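PDB 1QP8: formate dehydrogenase from Pyrobaculum aerophilum, which binds NADPH and probably acts as a D-isomer-specific 2-hydroxyacid dehydrogenase, perhaps reducing glyoxylate or hydroxypyruvate. Local coordinates for residues E170-A175 / A198-D203. Sequence-based numbering, arbitrary orientation.
Sequences EALREA and ALMAED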
# COMPACT_ATOMS: atom_id res chain seq x y z
N GLU A 170 -12.20 -13.28 -17.72
CA GLU A 170 -13.26 -12.60 -17.00
C GLU A 170 -12.76 -12.37 -15.58
O GLU A 170 -13.05 -13.16 -14.68
CB GLU A 170 -14.54 -13.44 -16.99
CG GLU A 170 -15.67 -12.89 -16.12
CD GLU A 170 -16.05 -11.46 -16.46
OE1 GLU A 170 -16.48 -11.23 -17.62
OE2 GLU A 170 -15.93 -10.58 -15.58
N ALA A 171 -12.01 -11.29 -15.40
CA ALA A 171 -11.43 -10.92 -14.11
C ALA A 171 -10.55 -9.76 -14.48
O ALA A 171 -10.38 -8.80 -13.73
CB ALA A 171 -10.59 -12.06 -13.55
N LEU A 172 -9.99 -9.87 -15.68
CA LEU A 172 -9.13 -8.86 -16.25
C LEU A 172 -9.97 -7.87 -17.06
O LEU A 172 -9.57 -6.72 -17.26
CB LEU A 172 -8.08 -9.52 -17.15
CG LEU A 172 -7.14 -10.57 -16.55
CD1 LEU A 172 -6.17 -11.00 -17.62
CD2 LEU A 172 -6.35 -10.01 -15.37
N ARG A 173 -11.14 -8.32 -17.53
CA ARG A 173 -12.03 -7.47 -18.32
C ARG A 173 -12.22 -6.11 -17.70
O ARG A 173 -12.75 -5.99 -16.59
CB ARG A 173 -13.40 -8.12 -18.53
CG ARG A 173 -13.41 -9.15 -19.66
CD ARG A 173 -14.77 -9.30 -20.34
NE ARG A 173 -14.56 -9.75 -21.72
CZ ARG A 173 -14.14 -10.96 -22.05
NH1 ARG A 173 -13.91 -11.87 -21.12
NH2 ARG A 173 -13.90 -11.25 -23.33
N GLU A 174 -11.79 -5.08 -18.42
CA GLU A 174 -11.91 -3.70 -17.95
C GLU A 174 -11.44 -3.54 -16.51
O GLU A 174 -11.87 -2.62 -15.81
CB GLU A 174 -13.35 -3.23 -18.06
CG GLU A 174 -13.89 -3.24 -19.47
CD GLU A 174 -15.37 -2.91 -19.50
OE1 GLU A 174 -16.16 -3.66 -18.89
OE2 GLU A 174 -15.73 -1.89 -20.13
N ALA A 175 -10.56 -4.43 -16.06
CA ALA A 175 -10.06 -4.32 -14.71
C ALA A 175 -9.01 -3.20 -14.70
O ALA A 175 -8.28 -3.02 -15.69
CB ALA A 175 -9.45 -5.64 -14.27
N ALA A 198 -4.71 -7.23 -22.64
CA ALA A 198 -5.37 -6.18 -23.42
C ALA A 198 -6.84 -5.95 -23.07
O ALA A 198 -7.44 -5.00 -23.54
CB ALA A 198 -5.23 -6.47 -24.88
N LEU A 199 -7.41 -6.84 -22.27
CA LEU A 199 -8.81 -6.71 -21.87
C LEU A 199 -8.90 -5.74 -20.70
O LEU A 199 -9.99 -5.28 -20.32
CB LEU A 199 -9.37 -8.07 -21.46
CG LEU A 199 -9.21 -9.21 -22.47
CD1 LEU A 199 -9.77 -10.50 -21.88
CD2 LEU A 199 -9.92 -8.85 -23.76
N MSE A 200 -7.75 -5.43 -20.11
CA MSE A 200 -7.72 -4.51 -18.98
C MSE A 200 -7.81 -3.09 -19.48
O MSE A 200 -7.77 -2.85 -20.68
CB MSE A 200 -6.44 -4.69 -18.18
CG MSE A 200 -6.33 -6.03 -17.47
SE MSE A 200 -4.88 -6.09 -16.39
CE MSE A 200 -3.66 -6.64 -17.60
N ALA A 201 -7.95 -2.15 -18.56
CA ALA A 201 -8.02 -0.74 -18.92
C ALA A 201 -6.67 -0.34 -19.49
O ALA A 201 -5.64 -0.87 -19.07
CB ALA A 201 -8.33 0.08 -17.68
N GLU A 202 -6.64 0.58 -20.45
CA GLU A 202 -5.37 0.99 -21.03
C GLU A 202 -4.54 1.71 -20.00
O GLU A 202 -3.36 1.98 -20.20
CB GLU A 202 -5.59 1.88 -22.25
CG GLU A 202 -6.22 1.15 -23.42
CD GLU A 202 -5.78 1.70 -24.76
OE1 GLU A 202 -5.96 2.91 -24.98
OE2 GLU A 202 -5.26 0.92 -25.59
N ASP A 203 -5.17 1.98 -18.87
CA ASP A 203 -4.57 2.69 -17.76
C ASP A 203 -4.18 1.75 -16.60
O ASP A 203 -3.60 2.18 -15.60
CB ASP A 203 -5.57 3.73 -17.29
CG ASP A 203 -5.12 4.44 -16.06
OD1 ASP A 203 -4.06 5.11 -16.13
OD2 ASP A 203 -5.82 4.33 -15.04
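Two backbone hydrogen bonds join the helix-to-strand connections of neighbouring parallel strands in the Rossmann-type NAD-binding domain: residues 170-175 lead from helix 169-172 into strand 177-180, and residues 198-203 lead from helix 194-197 into strand 205-208. Glu174 N donates to Leu199 O (2.6 Å, N-H...O angle 150°), and Ala201 N donates to Ala175 O (3.0 Å) in a nearly straight bond of 175°. Both donors stand 28° above the plane of the carbonyl they reach, so neither lies along a lone pair. The two segments run close here, with CA atoms of Glu174 and Met200 4.4 Å apart.

Between the two bonds the selenomethionine Met200 runs its side chain alongside Leu172 and Ala175. Its CG lies beside the backbone N, anti to the carbonyl carbon, which brings CG to 3.9 Å from Leu172 CB, with Ala175 CB a looser neighbour; CB lies 3.5 Å from Ala175 O. Of the side chains, Leu199 is the one whose CB is directed at the opposing segment, and its CD1 lies over one face of the Arg173 guanidinium, displaced toward the rim, an apolar methyl against the flat charged group.

A type II beta turn from Leu172 to Ala175 presents these groups, with Glu174 in a left-handed conformation at its third position. Further out, Arg151 and Lys126 bind the carbonyl oxygens of Arg173 and Glu174, respectively, while Leu172 packs on Ala128 and Leu130 of strand 126-130 and Met200 touches Phe230. Beyond Ala201, Asp203 forms a salt bridge to Arg176, the residue following Ala175, through the pairing of OD2 with NH2.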